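Local atomic coordinates of biuret hydrolase (Pseudomonas sp., PDB entry 6C62), a protein that hydrolyses 1-carboxybiuret to urea-1,3-dicarboxylate and ammonia, a step in the bacterial degradation of atrazine. Residues A294-A299 with Q347-V352; R351-K356 with S405-P410; A359-W364 with Q429-P434. One frame throughout, in Å; residues are numbered along the deposited sequence.

Interaction 1 of 3, residues A294-A299 with Q347-V352; sequences AEIGRA and QRFRRV
Two helices of the amidase fold, 294-312 and 340-360, pack together here through I296 and G297 on the first and F349 on the second. The contact lies at the N-terminal start of helix 294-312 and is small, burying 106 Å² in all. G297 and R350 have the nearest pair of CA atoms, 7.8 Å apart, and F349 is the residue of 347-352 whose side chain reaches 294-299. With its CG anti to the backbone N (chi1 169°), F349 extends its ring across to the neighbouring helix.

The evidence for a CH-pi interaction is direct. I296 CG2 stands 3.8 Å from the centroid of the F349 ring, and the line joining them is only 19° off the ring normal. The methyl is not over the exact middle of the ring: it is displaced toward the rim, with F349 CZ as its nearest carbon at 3.6 Å. The two branches of I296 have different roles, since CG2 covers the ring while the longer CG1 arm turns off, its CD1 end leading away from helix 340-360. I296 also packs on an apolar side chain of another protein's chain, so this corner of the contact borders a subunit interface. F349 has further neighbours within its own chain, meeting the ring of Y353 and touching A300 and D293.

No hydrogen bond crosses between 294-299 and 347-352, which makes the contact one of shape and dispersion. Backbone atoms of the first helix contribute too, for I296 O comes to 3.8 Å from F349 CE2. The same corner of the ring is met by the buried glycine, whose CA lies near the ring plane, at the edge, with G297 CA 3.9 Å from F349 CE2.

Interaction 2 of 3, residues R351-K356 with S405-P410; sequences RVYRDK and SFAGCP
Y353 lays the CD2-CE2 side of its ring against F406 and A407, the last turn of helix 402-407. Its closest partner is the phenyl ring of F406, with Y353 CD2 3.6 Å from F406 CD2. The centroids of the Y353 and F406 rings are 5.6 Å apart and their planes meet at 42°, values that fit neither a stack nor an edge-to-face pair. F406 CD2 reaches in between two tyrosine carbons, being also 3.7 Å from Y353 CE2. Beyond it, the methyl of A407 extends the apolar surface, its CB 3.8 Å from Y353 CE2, while the backbone N of A407 lies in the plane of the tyrosine ring.

Both aromatic residues hold CG anti to their own backbone N (chi1 -169° in each), which carries each ring across the interface from its own helix. The tyrosine hydroxyl is satisfied beyond this apolar patch: Y353 OH hydrogen-bonds to P403 O and also receives W291 NE1, two bonds that should limit rotation of the phenol. F406 has apolar neighbours on a third helix as well, touching A300, A301 and I304.

Just past the contact G408 takes a positive phi, the chain leaves the helix, and C409 and P410 lead into strand 411-416. All three touching residues are buried and no hydrogen bond joins 351-356 to 405-410. The patch joins helices 340-360, 402-407 and 294-312 of the amidase alpha/beta fold, beside the entry to strand 411-416.

Interaction 3 of 3, residues A359-W364 with Q429-P434; sequences ALFRDW and QLIAAP
F361 carries the tight part of this contact, its ring lying flat beneath the backbone that joins A432 to A433. The nitrogen of A433 sits over the ring centre, 3.6 Å above the plane, whereas the carbonyl carbon of A432 is shifted toward the rim on the same face, 3.7 Å from F361 CZ. A peptide thus covers one face of the phenyl group.

Contacts at the two ends of the side chain complete the fit. Near the root, F361 CB meets A433 CB at 3.7 Å. At the far end F361 CZ is 4.0 Å from I431 CG2, a looser approach, and F361 CE1 comes to 3.8 Å from I431 O, which lies near the ring plane at its edge. The first torsion of F361 (chi1 -79°) aims the ring at the strand. C409 and L367 also touch this phenylalanine, enclosing it further within the same chain.

The other side of 359-364 is much looser. A type I turn runs from L360 to D363, supported by the bond from D363 N to L360 O; R362 and D363, within the turn, are exposed and make no contact with 429-434. The guanidinium of R362 folds back so that one face covers A359 CA within its own segment. R256 ties down the chain after the turn through a hydrogen bond to D363 O and a cation-pi contact with W364.

The packing therefore joins the C-terminal end of helix 340-360 to the chain around A432 and A433, on the way out of strand 426-432. That strand runs between 411-416 and 366-370, antiparallel to both, so F361 packs against the central mixed sheet of the amidase alpha/beta fold.

In the fold
Following the chain, interaction 1 closes first, bringing helix 340-360 back against helix 294-312 over a mostly helical excursion that contains no strand. Interaction 2 opens where interaction 1 ends, sharing R351 and V352, and closes at 405-410. Before it does so, interaction 3 opens at 359-364; it closes later, at 429-434, so interactions 2 and 3 cross. Helix 340-360 serves all three. Interactions 1 and 2 are linked by R350 NH2 to F406 O (2.9 Å), interactions 2 and 3 by A432 N to P410 O (3.1 Å). Together they join two helices, the short helix 402-407 and the sheet, away from the probable catalytic residues K74, S150 and S174.

Interaction 1 of 3, residues A294-A299 with Q347-V352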
# COMPACT_ATOMS: atom_id res chain seq x y z
N ALA A 294 -19.01 -5.57 -9.71
CA ALA A 294 -18.91 -4.13 -10.12
C ALA A 294 -19.39 -3.20 -9.01
O ALA A 294 -18.74 -2.20 -8.72
CB ALA A 294 -19.69 -3.88 -11.38
N GLU A 295 -20.50 -3.55 -8.38
CA GLU A 295 -21.05 -2.71 -7.35
C GLU A 295 -20.09 -2.65 -6.12
O GLU A 295 -20.01 -1.62 -5.46
CB GLU A 295 -22.41 -3.22 -6.89
CG GLU A 295 -23.04 -2.35 -5.82
CD GLU A 295 -24.48 -2.74 -5.46
OE1 GLU A 295 -24.88 -3.91 -5.69
OE2 GLU A 295 -25.18 -1.83 -4.94
N ILE A 296 -19.40 -3.74 -5.84
CA ILE A 296 -18.47 -3.81 -4.69
C ILE A 296 -17.20 -3.06 -5.08
O ILE A 296 -16.57 -2.43 -4.22
CB ILE A 296 -18.08 -5.26 -4.31
CG1 ILE A 296 -19.29 -6.17 -4.17
CG2 ILE A 296 -17.23 -5.30 -3.05
CD1 ILE A 296 -20.35 -5.70 -3.29
N GLY A 297 -16.79 -3.14 -6.35
CA GLY A 297 -15.68 -2.36 -6.89
C GLY A 297 -15.92 -0.86 -6.67
O GLY A 297 -15.04 -0.16 -6.20
N ARG A 298 -17.13 -0.39 -6.97
CA ARG A 298 -17.49 0.97 -6.69
C ARG A 298 -17.40 1.29 -5.19
O ARG A 298 -16.88 2.37 -4.80
CB ARG A 298 -18.88 1.32 -7.22
CG ARG A 298 -19.36 2.71 -6.67
CD ARG A 298 -20.52 3.26 -7.39
NE ARG A 298 -20.84 4.56 -6.85
CZ ARG A 298 -21.63 4.79 -5.79
NH1 ARG A 298 -22.25 3.80 -5.13
NH2 ARG A 298 -21.81 6.03 -5.40
N ALA A 299 -17.93 0.38 -4.37
CA ALA A 299 -17.97 0.56 -2.96
C ALA A 299 -16.55 0.74 -2.37
O ALA A 299 -16.31 1.66 -1.59
CB ALA A 299 -18.73 -0.57 -2.29
N GLN A 347 -8.77 -2.25 0.65
CA GLN A 347 -7.44 -2.54 0.10
C GLN A 347 -7.18 -4.08 -0.11
O GLN A 347 -6.50 -4.48 -1.06
CB GLN A 347 -6.35 -1.94 0.96
CG GLN A 347 -6.23 -0.40 0.90
CD GLN A 347 -5.70 0.11 -0.44
OE1 GLN A 347 -5.45 -0.68 -1.35
NE2 GLN A 347 -5.57 1.48 -0.57
N ARG A 348 -7.75 -4.90 0.75
CA ARG A 348 -7.61 -6.37 0.61
C ARG A 348 -8.50 -6.87 -0.51
O ARG A 348 -8.09 -7.70 -1.32
CB ARG A 348 -7.91 -7.07 1.94
CG ARG A 348 -6.86 -6.82 2.96
CD ARG A 348 -7.15 -7.25 4.38
NE ARG A 348 -7.27 -8.70 4.46
CZ ARG A 348 -8.06 -9.36 5.31
NH1 ARG A 348 -8.74 -8.76 6.25
NH2 ARG A 348 -8.09 -10.67 5.28
N PHE A 349 -9.72 -6.32 -0.59
CA PHE A 349 -10.61 -6.60 -1.70
C PHE A 349 -9.98 -6.20 -3.02
O PHE A 349 -10.14 -6.88 -4.03
CB PHE A 349 -11.97 -5.95 -1.51
CG PHE A 349 -12.83 -5.98 -2.74
CD1 PHE A 349 -13.45 -7.16 -3.11
CD2 PHE A 349 -12.96 -4.89 -3.54
CE1 PHE A 349 -14.20 -7.26 -4.29
CE2 PHE A 349 -13.73 -4.97 -4.72
CZ PHE A 349 -14.36 -6.16 -5.06
N ARG A 350 -9.25 -5.09 -3.04
CA ARG A 350 -8.69 -4.61 -4.29
C ARG A 350 -7.73 -5.65 -4.95
O ARG A 350 -7.64 -5.70 -6.16
CB ARG A 350 -7.97 -3.26 -4.09
CG ARG A 350 -7.70 -2.56 -5.41
CD ARG A 350 -7.01 -1.25 -5.24
NE ARG A 350 -7.15 -0.39 -6.41
CZ ARG A 350 -6.58 0.80 -6.50
NH1 ARG A 350 -5.79 1.28 -5.52
NH2 ARG A 350 -6.79 1.51 -7.59
N ARG A 351 -6.98 -6.42 -4.14
CA ARG A 351 -6.16 -7.52 -4.67
C ARG A 351 -7.02 -8.57 -5.41
O ARG A 351 -6.70 -8.96 -6.51
CB ARG A 351 -5.31 -8.20 -3.57
CG ARG A 351 -4.63 -9.51 -4.02
CD ARG A 351 -3.67 -10.04 -2.95
NE ARG A 351 -2.58 -9.13 -2.75
CZ ARG A 351 -1.49 -9.01 -3.50
NH1 ARG A 351 -1.27 -9.82 -4.50
NH2 ARG A 351 -0.59 -8.07 -3.22
N VAL A 352 -8.11 -8.95 -4.80
CA VAL A 352 -9.04 -9.95 -5.37
C VAL A 352 -9.64 -9.38 -6.65
O VAL A 352 -9.70 -10.03 -7.67
CB VAL A 352 -10.16 -10.28 -4.36
CG1 VAL A 352 -11.24 -11.13 -5.01
CG2 VAL A 352 -9.59 -11.06 -3.19

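Interaction 2 of 3, residues R351-K356 with S405-P410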
# COMPACT_ATOMS: atom_id res chain seq x y z
N ARG A 351 -6.98 -6.42 -4.14
CA ARG A 351 -6.16 -7.52 -4.67
C ARG A 351 -7.02 -8.57 -5.41
O ARG A 351 -6.70 -8.96 -6.51
CB ARG A 351 -5.31 -8.20 -3.57
CG ARG A 351 -4.63 -9.51 -4.02
CD ARG A 351 -3.67 -10.04 -2.95
NE ARG A 351 -2.58 -9.13 -2.75
CZ ARG A 351 -1.49 -9.01 -3.50
NH1 ARG A 351 -1.27 -9.82 -4.50
NH2 ARG A 351 -0.59 -8.07 -3.22
N VAL A 352 -8.11 -8.95 -4.80
CA VAL A 352 -9.04 -9.95 -5.37
C VAL A 352 -9.64 -9.38 -6.65
O VAL A 352 -9.70 -10.03 -7.67
CB VAL A 352 -10.16 -10.28 -4.36
CG1 VAL A 352 -11.24 -11.13 -5.01
CG2 VAL A 352 -9.59 -11.06 -3.19
N TYR A 353 -10.05 -8.12 -6.61
CA TYR A 353 -10.64 -7.41 -7.75
C TYR A 353 -9.69 -7.34 -8.89
O TYR A 353 -10.10 -7.60 -10.03
CB TYR A 353 -11.10 -6.04 -7.30
CG TYR A 353 -11.96 -5.25 -8.22
CD1 TYR A 353 -13.26 -5.61 -8.43
CD2 TYR A 353 -11.49 -4.07 -8.81
CE1 TYR A 353 -14.10 -4.89 -9.24
CE2 TYR A 353 -12.32 -3.33 -9.62
CZ TYR A 353 -13.65 -3.75 -9.82
OH TYR A 353 -14.49 -3.00 -10.57
N ARG A 354 -8.43 -6.92 -8.64
CA ARG A 354 -7.39 -6.86 -9.68
C ARG A 354 -7.25 -8.24 -10.35
O ARG A 354 -7.29 -8.32 -11.59
CB ARG A 354 -6.03 -6.45 -9.08
CG ARG A 354 -4.86 -6.46 -10.05
CD ARG A 354 -3.61 -5.85 -9.41
NE ARG A 354 -3.18 -6.57 -8.24
CZ ARG A 354 -2.50 -6.03 -7.24
NH1 ARG A 354 -2.07 -4.78 -7.29
NH2 ARG A 354 -2.18 -6.76 -6.16
N ASP A 355 -7.16 -9.29 -9.55
CA ASP A 355 -7.07 -10.65 -10.10
C ASP A 355 -8.28 -10.97 -11.01
O ASP A 355 -8.08 -11.51 -12.10
CB ASP A 355 -6.91 -11.72 -9.01
CG ASP A 355 -5.54 -11.68 -8.30
OD1 ASP A 355 -4.55 -11.12 -8.85
OD2 ASP A 355 -5.44 -12.25 -7.15
N LYS A 356 -9.49 -10.62 -10.58
CA LYS A 356 -10.70 -10.96 -11.35
C LYS A 356 -10.83 -10.14 -12.63
O LYS A 356 -11.25 -10.63 -13.67
CB LYS A 356 -11.96 -10.77 -10.51
CG LYS A 356 -12.10 -11.75 -9.33
CD LYS A 356 -13.40 -11.50 -8.62
CE LYS A 356 -13.65 -12.56 -7.59
NZ LYS A 356 -15.08 -12.45 -7.19
N SER A 405 -12.02 2.55 -13.10
CA SER A 405 -10.80 3.19 -12.62
C SER A 405 -10.20 2.51 -11.37
O SER A 405 -9.02 2.60 -11.15
CB SER A 405 -11.04 4.69 -12.39
OG SER A 405 -12.29 4.87 -11.83
N PHE A 406 -11.01 1.78 -10.61
CA PHE A 406 -10.51 1.14 -9.40
C PHE A 406 -9.52 -0.01 -9.73
O PHE A 406 -8.56 -0.25 -9.02
CB PHE A 406 -11.68 0.64 -8.58
CG PHE A 406 -11.29 0.19 -7.21
CD1 PHE A 406 -10.56 1.04 -6.37
CD2 PHE A 406 -11.60 -1.08 -6.75
CE1 PHE A 406 -10.13 0.61 -5.11
CE2 PHE A 406 -11.17 -1.50 -5.51
CZ PHE A 406 -10.50 -0.65 -4.67
N ALA A 407 -9.81 -0.69 -10.86
CA ALA A 407 -8.91 -1.66 -11.44
C ALA A 407 -7.81 -1.02 -12.26
O ALA A 407 -6.82 -1.70 -12.60
CB ALA A 407 -9.68 -2.65 -12.29
N GLY A 408 -7.94 0.26 -12.64
CA GLY A 408 -6.85 0.97 -13.33
C GLY A 408 -6.78 0.67 -14.82
O GLY A 408 -5.75 0.92 -15.42
N CYS A 409 -7.89 0.14 -15.41
CA CYS A 409 -7.92 -0.20 -16.82
C CYS A 409 -8.00 1.07 -17.67
O CYS A 409 -8.72 1.98 -17.32
CB CYS A 409 -9.16 -1.04 -17.13
SG CYS A 409 -9.22 -2.64 -16.37
N PRO A 410 -7.32 1.12 -18.81
CA PRO A 410 -7.45 2.29 -19.64
C PRO A 410 -8.82 2.39 -20.34
O PRO A 410 -9.46 1.37 -20.62
CB PRO A 410 -6.31 2.12 -20.68
CG PRO A 410 -6.17 0.65 -20.81
CD PRO A 410 -6.44 0.12 -19.40

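Interaction 3 of 3, residues A359-W364 with Q429-P434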
# COMPACT_ATOMS: atom_id res chain seq x y z
N ALA A 359 -8.25 -11.40 -15.13
CA ALA A 359 -8.75 -12.67 -15.63
C ALA A 359 -9.86 -12.49 -16.67
O ALA A 359 -9.85 -13.17 -17.71
CB ALA A 359 -9.20 -13.62 -14.51
N LEU A 360 -10.77 -11.56 -16.43
CA LEU A 360 -11.82 -11.20 -17.38
C LEU A 360 -11.22 -10.80 -18.72
O LEU A 360 -11.71 -11.23 -19.77
CB LEU A 360 -12.63 -9.98 -16.89
CG LEU A 360 -13.75 -9.56 -17.88
CD1 LEU A 360 -14.75 -10.65 -18.02
CD2 LEU A 360 -14.46 -8.35 -17.33
N PHE A 361 -10.16 -9.98 -18.69
CA PHE A 361 -9.50 -9.57 -19.93
C PHE A 361 -8.62 -10.59 -20.64
O PHE A 361 -8.08 -10.31 -21.69
CB PHE A 361 -8.75 -8.26 -19.75
CG PHE A 361 -9.64 -7.07 -19.79
CD1 PHE A 361 -10.17 -6.64 -21.00
CD2 PHE A 361 -9.94 -6.37 -18.64
CE1 PHE A 361 -10.99 -5.51 -21.06
CE2 PHE A 361 -10.78 -5.26 -18.71
CZ PHE A 361 -11.32 -4.83 -19.93
N ARG A 362 -8.45 -11.78 -20.07
CA ARG A 362 -7.91 -12.90 -20.83
C ARG A 362 -8.89 -13.40 -21.90
O ARG A 362 -8.49 -14.08 -22.80
CB ARG A 362 -7.43 -14.02 -19.87
CG ARG A 362 -6.19 -13.54 -19.12
CD ARG A 362 -5.36 -14.66 -18.53
NE ARG A 362 -5.79 -15.01 -17.17
CZ ARG A 362 -5.44 -14.36 -16.03
NH1 ARG A 362 -5.92 -14.79 -14.87
NH2 ARG A 362 -4.67 -13.25 -16.05
N ASP A 363 -10.17 -13.08 -21.80
CA ASP A 363 -11.19 -13.52 -22.73
C ASP A 363 -11.70 -12.38 -23.64
O ASP A 363 -12.46 -12.65 -24.55
CB ASP A 363 -12.37 -14.12 -21.97
CG ASP A 363 -11.94 -15.29 -20.99
OD1 ASP A 363 -10.96 -16.01 -21.24
OD2 ASP A 363 -12.56 -15.47 -19.93
N TRP A 364 -11.29 -11.12 -23.40
CA TRP A 364 -11.89 -9.97 -24.09
C TRP A 364 -10.79 -8.98 -24.38
O TRP A 364 -9.86 -8.85 -23.56
CB TRP A 364 -13.00 -9.34 -23.25
CG TRP A 364 -14.11 -10.25 -23.02
CD1 TRP A 364 -14.34 -11.02 -21.91
CD2 TRP A 364 -15.15 -10.59 -23.94
NE1 TRP A 364 -15.47 -11.80 -22.08
CE2 TRP A 364 -15.98 -11.55 -23.32
CE3 TRP A 364 -15.48 -10.15 -25.24
CZ2 TRP A 364 -17.11 -12.09 -23.94
CZ3 TRP A 364 -16.60 -10.67 -25.86
CH2 TRP A 364 -17.40 -11.63 -25.23
N GLN A 429 -17.78 4.47 -22.85
CA GLN A 429 -16.46 3.97 -22.40
C GLN A 429 -16.04 2.77 -23.27
O GLN A 429 -16.80 1.79 -23.39
CB GLN A 429 -16.51 3.50 -20.95
CG GLN A 429 -16.88 4.56 -19.92
CD GLN A 429 -16.74 4.06 -18.49
OE1 GLN A 429 -15.63 4.12 -17.93
NE2 GLN A 429 -17.85 3.61 -17.87
N LEU A 430 -14.86 2.87 -23.84
CA LEU A 430 -14.19 1.75 -24.52
C LEU A 430 -13.03 1.33 -23.61
O LEU A 430 -12.05 2.07 -23.45
CB LEU A 430 -13.71 2.21 -25.88
CG LEU A 430 -14.78 2.88 -26.79
CD1 LEU A 430 -14.14 3.52 -27.98
CD2 LEU A 430 -15.80 1.88 -27.21
N ILE A 431 -13.19 0.19 -22.96
CA ILE A 431 -12.35 -0.22 -21.82
C ILE A 431 -11.50 -1.36 -22.31
O ILE A 431 -12.02 -2.31 -22.92
CB ILE A 431 -13.19 -0.73 -20.63
CG1 ILE A 431 -14.29 0.26 -20.28
CG2 ILE A 431 -12.35 -1.00 -19.41
CD1 ILE A 431 -15.44 -0.30 -19.49
N ALA A 432 -10.22 -1.31 -22.03
CA ALA A 432 -9.30 -2.40 -22.33
C ALA A 432 -8.51 -2.81 -21.10
O ALA A 432 -8.58 -2.16 -20.04
CB ALA A 432 -8.36 -1.98 -23.47
N ALA A 433 -7.74 -3.90 -21.23
CA ALA A 433 -6.89 -4.38 -20.15
C ALA A 433 -5.81 -3.36 -19.82
O ALA A 433 -5.44 -2.59 -20.69
CB ALA A 433 -6.22 -5.69 -20.57
N PRO A 434 -5.27 -3.39 -18.58
CA PRO A 434 -4.11 -2.62 -18.27
C PRO A 434 -3.03 -2.67 -19.33
O PRO A 434 -2.64 -3.76 -19.73
CB PRO A 434 -3.60 -3.20 -16.94
CG PRO A 434 -4.90 -3.69 -16.32
CD PRO A 434 -5.64 -4.30 -17.47